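DNA repair protein RecN (Deinococcus radiodurans, PDB 4ABY) probably binds and hydrolyses ATP through its SMC-like head domain and may take part in recombinational repair of DNA double-strand breaks. Local coordinates at residues I151-S156 with F321-A326; A164-L169 with D276-F281. All blocks are in the same frame, centred on the assembly; numbering follows the deposited sequence.

Contact 1: I151-S156 with F321-A326; sequences IHWQHS and FDEVDA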
ATOM      1  N   ILE A 151       0.526  -3.803   0.154  1.00 18.74           N
ATOM      2  CA  ILE A 151       1.687  -3.575   1.002  1.00 20.99           C
ATOM      3  C   ILE A 151       2.458  -2.369   0.494  1.00 24.09           C
ATOM      4  O   ILE A 151       2.850  -2.331  -0.669  1.00 24.57           O
ATOM      5  CB  ILE A 151       2.628  -4.782   1.039  1.00 20.49           C
ATOM      6  CG1 ILE A 151       2.016  -5.914   1.861  1.00 20.04           C
ATOM      7  CG2 ILE A 151       3.966  -4.385   1.628  1.00 20.67           C
ATOM      8  CD1 ILE A 151       1.145  -6.836   1.070  1.00 20.67           C
ATOM      9  N   HIS A 152       2.681  -1.385   1.360  1.00 23.07           N
ATOM     10  CA  HIS A 152       3.304  -0.147   0.907  1.00 23.23           C
ATOM     11  C   HIS A 152       4.796  -0.040   1.146  1.00 25.93           C
ATOM     12  O   HIS A 152       5.336  -0.570   2.116  1.00 20.25           O
ATOM     13  CB  HIS A 152       2.579   1.088   1.433  1.00 24.36           C
ATOM     14  CG  HIS A 152       1.330   1.410   0.678  1.00 21.71           C
ATOM     15  ND1 HIS A 152       1.304   1.550  -0.692  1.00 19.82           N
ATOM     16  CD2 HIS A 152       0.061   1.615   1.101  1.00 22.43           C
ATOM     17  CE1 HIS A 152       0.073   1.828  -1.079  1.00 23.42           C
ATOM     18  NE2 HIS A 152      -0.701   1.874  -0.011  1.00 23.01           N
ATOM     19  N   TRP A 153       5.425   0.706   0.240  1.00 34.65           N
ATOM     20  CA  TRP A 153       6.863   0.711   0.044  1.00 28.76           C
ATOM     21  C   TRP A 153       7.161  -0.518  -0.814  1.00 26.29           C
ATOM     22  O   TRP A 153       7.363  -0.383  -2.015  1.00 31.47           O
ATOM     23  CB  TRP A 153       7.594   0.803   1.395  1.00 27.41           C
ATOM     24  CG  TRP A 153       9.044   0.360   1.520  1.00 30.18           C
ATOM     25  CD1 TRP A 153       9.751   0.293   2.688  1.00 33.46           C
ATOM     26  CD2 TRP A 153       9.939  -0.088   0.489  1.00 25.57           C
ATOM     27  NE1 TRP A 153      11.018  -0.165   2.454  1.00 33.70           N
ATOM     28  CE2 TRP A 153      11.162  -0.409   1.115  1.00 29.55           C
ATOM     29  CE3 TRP A 153       9.834  -0.251  -0.892  1.00 24.51           C
ATOM     30  CZ2 TRP A 153      12.264  -0.879   0.407  1.00 32.13           C
ATOM     31  CZ3 TRP A 153      10.924  -0.723  -1.590  1.00 34.51           C
ATOM     32  CH2 TRP A 153      12.126  -1.029  -0.941  1.00 36.26           C
ATOM     33  N   GLN A 154       7.121  -1.714  -0.244  1.00 23.25           N
ATOM     34  CA  GLN A 154       7.506  -2.899  -1.017  1.00 26.36           C
ATOM     35  C   GLN A 154       6.641  -3.211  -2.245  1.00 29.40           C
ATOM     36  O   GLN A 154       7.138  -3.765  -3.223  1.00 30.10           O
ATOM     37  CB  GLN A 154       7.606  -4.139  -0.129  1.00 23.69           C
ATOM     38  CG  GLN A 154       8.866  -4.208   0.687  1.00 24.24           C
ATOM     39  CD  GLN A 154       8.748  -3.461   1.993  1.00 26.88           C
ATOM     40  OE1 GLN A 154       7.790  -2.725   2.220  1.00 23.47           O
ATOM     41  NE2 GLN A 154       9.724  -3.654   2.869  1.00 31.21           N
ATOM     42  N   HIS A 155       5.355  -2.875  -2.196  1.00 29.86           N
ATOM     43  CA  HIS A 155       4.452  -3.222  -3.295  1.00 26.39           C
ATOM     44  C   HIS A 155       3.574  -2.057  -3.737  1.00 29.15           C
ATOM     45  O   HIS A 155       2.439  -2.259  -4.166  1.00 30.00           O
ATOM     46  CB  HIS A 155       3.572  -4.415  -2.918  1.00 23.57           C
ATOM     47  CG  HIS A 155       4.340  -5.673  -2.657  1.00 24.18           C
ATOM     48  ND1 HIS A 155       4.694  -6.550  -3.657  1.00 24.82           N
ATOM     49  CD2 HIS A 155       4.817  -6.202  -1.506  1.00 27.19           C
ATOM     50  CE1 HIS A 155       5.360  -7.566  -3.135  1.00 25.89           C
ATOM     51  NE2 HIS A 155       5.447  -7.379  -1.831  1.00 28.14           N
ATOM     52  N   SER A 156       4.101  -0.841  -3.634  1.00 28.95           N
ATOM     53  CA  SER A 156       3.368   0.335  -4.077  1.00 29.24           C
ATOM     54  C   SER A 156       3.335   0.404  -5.600  1.00 33.41           C
ATOM     55  O   SER A 156       2.519   1.114  -6.177  1.00 37.50           O
ATOM     56  CB  SER A 156       4.004   1.600  -3.509  1.00 31.44           C
ATOM     57  OG  SER A 156       4.067   1.542  -2.097  1.00 29.76           O
ATOM     58  N   PHE A 321       1.796  -1.026   5.877  1.00 22.40           N
ATOM     59  CA  PHE A 321       2.834  -0.010   5.790  1.00 22.31           C
ATOM     60  C   PHE A 321       4.058  -0.522   6.532  1.00 25.51           C
ATOM     61  O   PHE A 321       3.957  -0.956   7.679  1.00 28.96           O
ATOM     62  CB  PHE A 321       2.353   1.306   6.403  1.00 19.76           C
ATOM     63  CG  PHE A 321       1.127   1.869   5.745  1.00 17.79           C
ATOM     64  CD1 PHE A 321       1.236   2.711   4.652  1.00 21.30           C
ATOM     65  CD2 PHE A 321      -0.136   1.555   6.220  1.00 17.84           C
ATOM     66  CE1 PHE A 321       0.109   3.232   4.044  1.00 19.64           C
ATOM     67  CE2 PHE A 321      -1.267   2.074   5.616  1.00 19.66           C
ATOM     68  CZ  PHE A 321      -1.143   2.912   4.527  1.00 19.17           C
ATOM     69  N   ASP A 322       5.210  -0.412   5.920  1.00 26.53           N
ATOM     70  CA  ASP A 322       6.428  -0.807   6.562  1.00 32.00           C
ATOM     71  C   ASP A 322       7.293   0.383   6.814  1.00 40.03           C
ATOM     72  O   ASP A 322       7.573   1.131   5.926  1.00 49.99           O
ATOM     73  CB  ASP A 322       7.218  -1.679   5.629  1.00 33.92           C
ATOM     74  CG  ASP A 322       8.389  -2.309   6.280  1.00 36.60           C
ATOM     75  OD1 ASP A 322       8.365  -2.501   7.493  1.00 32.10           O
ATOM     76  OD2 ASP A 322       9.330  -2.631   5.574  1.00 36.67           O
ATOM     77  N   GLU A 323       7.769   0.571   8.013  1.00 29.93           N
ATOM     78  CA  GLU A 323       8.682   1.633   8.142  1.00 30.21           C
ATOM     79  C   GLU A 323       8.128   2.988   8.087  1.00 28.79           C
ATOM     80  O   GLU A 323       8.845   3.863   7.765  1.00 32.89           O
ATOM     81  CB  GLU A 323       9.654   1.520   6.986  1.00 38.24           C
ATOM     82  CG  GLU A 323      10.964   0.839   7.328  1.00 37.99           C
ATOM     83  CD  GLU A 323      11.951   0.914   6.229  1.00 40.89           C
ATOM     84  OE1 GLU A 323      11.869   0.128   5.304  1.00 41.92           O
ATOM     85  OE2 GLU A 323      12.833   1.758   6.278  1.00 42.15           O
ATOM     86  N   VAL A 324       6.876   3.212   8.401  1.00 30.09           N
ATOM     87  CA  VAL A 324       6.383   4.585   8.313  1.00 28.56           C
ATOM     88  C   VAL A 324       6.744   5.234   9.559  1.00 24.74           C
ATOM     89  O   VAL A 324       6.685   6.422   9.622  1.00 24.29           O
ATOM     90  CB  VAL A 324       5.063   3.850   8.489  1.00 22.81           C
ATOM     91  CG1 VAL A 324       4.909   3.402   9.875  1.00 24.51           C
ATOM     92  CG2 VAL A 324       3.921   4.738   8.156  1.00 18.85           C
ATOM     93  N   ASP A 325       7.248   4.501  10.534  1.00 25.03           N
ATOM     94  CA  ASP A 325       7.834   5.270  11.612  1.00 28.12           C
ATOM     95  C   ASP A 325       9.298   5.444  11.494  1.00 27.30           C
ATOM     96  O   ASP A 325       9.937   5.875  12.404  1.00 29.09           O
ATOM     97  CB  ASP A 325       7.600   4.562  12.926  1.00 28.38           C
ATOM     98  CG  ASP A 325       8.019   3.172  12.899  1.00 29.32           C
ATOM     99  OD1 ASP A 325       8.435   2.738  11.872  1.00 33.37           O
ATOM    100  OD2 ASP A 325       7.943   2.512  13.906  1.00 30.98           O
ATOM    101  N   ALA A 326       9.845   5.080  10.366  1.00 28.07           N
ATOM    102  CA  ALA A 326      11.295   5.042  10.249  1.00 26.20           C
ATOM    103  C   ALA A 326      11.998   6.287  10.796  1.00 27.55           C
ATOM    104  O   ALA A 326      12.403   6.314  11.957  1.00 40.85           O
ATOM    105  CB  ALA A 326      11.710   4.771   8.813  1.00 30.30           C
TER

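Contact 2: A164-L169 with D276-F281; sequences ANQRGL and DVLLRF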
ATOM      1  N   ALA A 164      -0.867   3.403 -14.510  1.00 28.20           N
ATOM      2  CA  ALA A 164      -2.307   3.493 -14.693  1.00 24.92           C
ATOM      3  C   ALA A 164      -2.987   4.166 -13.513  1.00 28.66           C
ATOM      4  O   ALA A 164      -3.969   4.887 -13.680  1.00 30.96           O
ATOM      5  CB  ALA A 164      -2.889   2.114 -14.915  1.00 22.87           C
ATOM      6  N   ASN A 165      -2.465   3.932 -12.317  1.00 31.17           N
ATOM      7  CA  ASN A 165      -3.099   4.446 -11.111  1.00 29.59           C
ATOM      8  C   ASN A 165      -2.678   5.862 -10.748  1.00 31.16           C
ATOM      9  O   ASN A 165      -3.466   6.610 -10.177  1.00 31.26           O
ATOM     10  CB  ASN A 165      -2.891   3.486  -9.947  1.00 29.76           C
ATOM     11  CG  ASN A 165      -3.722   2.228 -10.089  1.00 33.64           C
ATOM     12  OD1 ASN A 165      -4.950   2.279 -10.026  1.00 44.45           O
ATOM     13  ND2 ASN A 165      -3.061   1.094 -10.292  1.00 33.86           N
ATOM     14  N   GLN A 166      -1.443   6.228 -11.081  1.00 31.80           N
ATOM     15  CA  GLN A 166      -1.007   7.613 -10.953  1.00 28.96           C
ATOM     16  C   GLN A 166      -1.974   8.503 -11.718  1.00 28.63           C
ATOM     17  O   GLN A 166      -2.432   9.524 -11.211  1.00 30.06           O
ATOM     18  CB  GLN A 166       0.404   7.802 -11.513  1.00 28.87           C
ATOM     19  CG  GLN A 166       1.531   7.418 -10.577  1.00 30.71           C
ATOM     20  CD  GLN A 166       2.894   7.750 -11.159  1.00 35.23           C
ATOM     21  OE1 GLN A 166       3.018   8.035 -12.346  1.00 40.78           O
ATOM     22  NE2 GLN A 166       3.925   7.715 -10.323  1.00 39.26           N
ATOM     23  N   ARG A 167      -2.278   8.107 -12.950  1.00 26.99           N
ATOM     24  CA  ARG A 167      -3.211   8.851 -13.784  1.00 27.31           C
ATOM     25  C   ARG A 167      -4.616   8.809 -13.195  1.00 29.67           C
ATOM     26  O   ARG A 167      -5.337   9.805 -13.212  1.00 28.90           O
ATOM     27  CB  ARG A 167      -3.231   8.288 -15.204  1.00 23.37           C
ATOM     28  CG  ARG A 167      -4.263   8.938 -16.102  1.00 24.32           C
ATOM     29  CD  ARG A 167      -4.251   8.349 -17.503  1.00 26.94           C
ATOM     30  NE  ARG A 167      -4.731   6.970 -17.544  1.00 24.51           N
ATOM     31  CZ  ARG A 167      -3.952   5.912 -17.740  1.00 25.54           C
ATOM     32  NH1 ARG A 167      -2.645   6.065 -17.912  1.00 24.15           N
ATOM     33  NH2 ARG A 167      -4.478   4.695 -17.767  1.00 25.50           N
ATOM     34  N   GLY A 168      -4.996   7.645 -12.675  1.00 28.62           N
ATOM     35  CA  GLY A 168      -6.321   7.458 -12.120  1.00 30.97           C
ATOM     36  C   GLY A 168      -6.628   8.454 -11.022  1.00 31.84           C
ATOM     37  O   GLY A 168      -7.745   8.958 -10.926  1.00 34.63           O
ATOM     38  N   LEU A 169      -5.627   8.735 -10.195  1.00 30.99           N
ATOM     39  CA  LEU A 169      -5.769   9.681  -9.098  1.00 30.38           C
ATOM     40  C   LEU A 169      -6.397  10.982  -9.566  1.00 31.00           C
ATOM     41  O   LEU A 169      -7.290  11.520  -8.912  1.00 34.56           O
ATOM     42  CB  LEU A 169      -4.407   9.968  -8.461  1.00 27.10           C
ATOM     43  CG  LEU A 169      -3.972   9.128  -7.258  1.00 31.34           C
ATOM     44  CD1 LEU A 169      -4.250   7.649  -7.471  1.00 35.37           C
ATOM     45  CD2 LEU A 169      -2.501   9.366  -6.964  1.00 28.19           C
ATOM     46  N   ASP A 276       0.010  11.660 -20.998  1.00 26.76           N
ATOM     47  CA  ASP A 276       0.322  10.820 -19.848  1.00 26.60           C
ATOM     48  C   ASP A 276       0.205  11.654 -18.583  1.00 26.65           C
ATOM     49  O   ASP A 276       0.604  12.813 -18.566  1.00 29.26           O
ATOM     50  CB  ASP A 276       1.752  10.295 -19.955  1.00 26.20           C
ATOM     51  CG  ASP A 276       1.838   8.961 -20.665  1.00 30.67           C
ATOM     52  OD1 ASP A 276       0.870   8.173 -20.579  1.00 27.37           O
ATOM     53  OD2 ASP A 276       2.886   8.691 -21.293  1.00 32.44           O
ATOM     54  N   VAL A 277      -0.338  11.075 -17.522  1.00 25.06           N
ATOM     55  CA  VAL A 277      -0.431  11.806 -16.264  1.00 27.81           C
ATOM     56  C   VAL A 277       0.507  11.215 -15.223  1.00 31.09           C
ATOM     57  O   VAL A 277       0.352  10.062 -14.818  1.00 31.69           O
ATOM     58  CB  VAL A 277      -1.866  11.846 -15.721  1.00 29.19           C
ATOM     59  CG1 VAL A 277      -1.874  12.404 -14.307  1.00 33.39           C
ATOM     60  CG2 VAL A 277      -2.749  12.685 -16.632  1.00 24.45           C
ATOM     61  N   LEU A 278       1.484  12.012 -14.801  1.00 31.40           N
ATOM     62  CA  LEU A 278       2.529  11.537 -13.899  1.00 32.02           C
ATOM     63  C   LEU A 278       2.522  12.298 -12.583  1.00 34.51           C
ATOM     64  O   LEU A 278       2.233  13.495 -12.549  1.00 34.36           O
ATOM     65  CB  LEU A 278       3.898  11.675 -14.563  1.00 31.68           C
ATOM     66  CG  LEU A 278       4.067  10.901 -15.868  1.00 31.41           C
ATOM     67  CD1 LEU A 278       4.825  11.725 -16.903  1.00 29.97           C
ATOM     68  CD2 LEU A 278       4.748   9.572 -15.606  1.00 29.60           C
ATOM     69  N   LEU A 279       2.842  11.593 -11.501  1.00 33.65           N
ATOM     70  CA  LEU A 279       2.912  12.202 -10.180  1.00 30.47           C
ATOM     71  C   LEU A 279       4.365  12.371  -9.748  1.00 28.79           C
ATOM     72  O   LEU A 279       5.105  11.394  -9.635  1.00 33.37           O
ATOM     73  CB  LEU A 279       2.156  11.352  -9.164  1.00 29.91           C
ATOM     74  CG  LEU A 279       2.092  11.953  -7.766  1.00 32.85           C
ATOM     75  CD1 LEU A 279       1.442  13.325  -7.833  1.00 33.55           C
ATOM     76  CD2 LEU A 279       1.343  11.034  -6.814  1.00 30.18           C
ATOM     77  N   ARG A 280       4.764  13.615  -9.512  1.00 25.75           N
ATOM     78  CA  ARG A 280       6.142  13.925  -9.162  1.00 27.76           C
ATOM     79  C   ARG A 280       6.220  14.497  -7.751  1.00 33.47           C
ATOM     80  O   ARG A 280       5.322  15.211  -7.315  1.00 37.39           O
ATOM     81  CB  ARG A 280       6.735  14.900 -10.181  1.00 35.64           C
ATOM     82  CG  ARG A 280       6.658  14.391 -11.621  1.00 40.69           C
ATOM     83  CD  ARG A 280       7.189  15.402 -12.629  1.00 38.43           C
ATOM     84  NE  ARG A 280       8.629  15.605 -12.513  1.00 37.19           N
ATOM     85  CZ  ARG A 280       9.212  16.798 -12.562  1.00 44.85           C
ATOM     86  NH1 ARG A 280       8.471  17.889 -12.724  1.00 43.58           N
ATOM     87  NH2 ARG A 280      10.531  16.908 -12.448  1.00 43.11           N
ATOM     88  N   PHE A 281       7.298  14.182  -7.039  1.00 32.76           N
ATOM     89  CA  PHE A 281       7.387  14.496  -5.620  1.00 30.44           C
ATOM     90  C   PHE A 281       8.826  14.703  -5.164  1.00 31.97           C
ATOM     91  O   PHE A 281       9.732  13.979  -5.579  1.00 31.53           O
ATOM     92  CB  PHE A 281       6.735  13.370  -4.808  1.00 29.94           C
ATOM     93  CG  PHE A 281       6.849  13.535  -3.318  1.00 27.74           C
ATOM     94  CD1 PHE A 281       5.948  14.324  -2.625  1.00 26.41           C
ATOM     95  CD2 PHE A 281       7.839  12.875  -2.607  1.00 26.59           C
ATOM     96  CE1 PHE A 281       6.044  14.466  -1.256  1.00 26.39           C
ATOM     97  CE2 PHE A 281       7.943  13.015  -1.240  1.00 23.92           C
ATOM     98  CZ  PHE A 281       7.044  13.810  -0.563  1.00 26.62           C
TER

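Contact 1: I151-S156 with F321-A326
This is a loop-to-loop contact, part ring packing and part hydrogen bonding, in which H152, W153 and Q154 meet F321, D322 and E323 where two neighbouring parallel strands of the central sheet, 149-152 and 318-321, run out into loops. Strand 149-152 is the outermost one here. Residues 318-323 carry the Walker B pattern of an ABC-type ATPase, a largely hydrophobic strand followed by D322 and E323, and Q154 follows its strand much as the Q-loop glutamine does in that family. At the strand ends the two rings lie side by side and point the same way: H152 CD2 is 3.4 Å from F321 CE1, with the ring planes inclined by 33°, neither stacked nor edge-to-face. The imidazole is also tied down within its own loop, since S156 OG lies 3.1 Å from H152 ND1 and also accepts a hydrogen bond from W153 N. Beyond the rings, in the loops, the contact turns polar. A bend at chi2 (86°) turns CD of Q154, and NE2 donates to D322 OD2, 2.9 Å away, by a nearly straight bond on the anti side of the carboxylate. W153 NE1 reaches E323 OE1 at 3.0 Å; the oxygen lies in the indole plane, but the N-H comes from above the carboxylate plane and the bond is bent. Helix 69-83 closes in beside Q154 and D322, with K73, predicted to bind ATP, against both. Two adjacent carboxylates thus each take one N-H from the facing loop, an arrangement consistent with Q-loop and Walker B positions.

Contact 2: A164-L169 with D276-F281
V277 packs against R167 near the start of strand 276-281, just after D276, whose OD1 accepts a hydrogen bond from the hydroxyl of Y272, itself in a cation-pi pair with R167. R167 CG, anti to its backbone N (chi1 175°), sits 3.8 Å from V277 CB, the two side chains crossing at about a right angle, while V277 O faces the helix backbone and Q166 CB. L278 points its own side chain away, yet Q166 OE1 comes to 3.9 Å from L278 CA. The strand pairs antiparallel with 258-266 in a two-stranded sheet, and helix 164-169 lies over it at 88°, axes 6.8 Å apart, so that only a few residues of each meet. L279 turns back to the helix. The extended chain of Q166 lays its carboxamide over the L279 backbone, with OE1 3.7 Å from L279 N and CD 4.2 Å from L279 CB, a packing contact at these distances. An alanine in place of Q166 would probably leave a gap over the L278-L279 backbone, where the carboxamide now lies, though CB would stay beside V277 O. Farther out, L279 CD2 meets L169 CD2 at 4.2 Å. Past L279 the strand leaves the helix: R280 forms a salt bridge with E260 on the partner strand, and F281 packs on I249.

Overall arrangement
The first segments of contact 1 and contact 2 follow closely in the chain, because helix 163-171 comes next after strand 149-152; contact 2 is nested inside the loop that contact 1 closes. Their centres are 19 Å apart and their nearest atoms about 7 Å apart, without touching. Helix 298-312 is touched from both: H152 packs on M305 and S309, while L169 reaches L312 and F281 reaches V304. The two differ in place. Contact 1 borders the predicted ATP site, with the side chain of D322 about 4 Å from that of K73, whereas contact 2, away from that site, joins helix 163-171 to the two-stranded sheet of 258-266 and 276-282 beside the long helix 214-249.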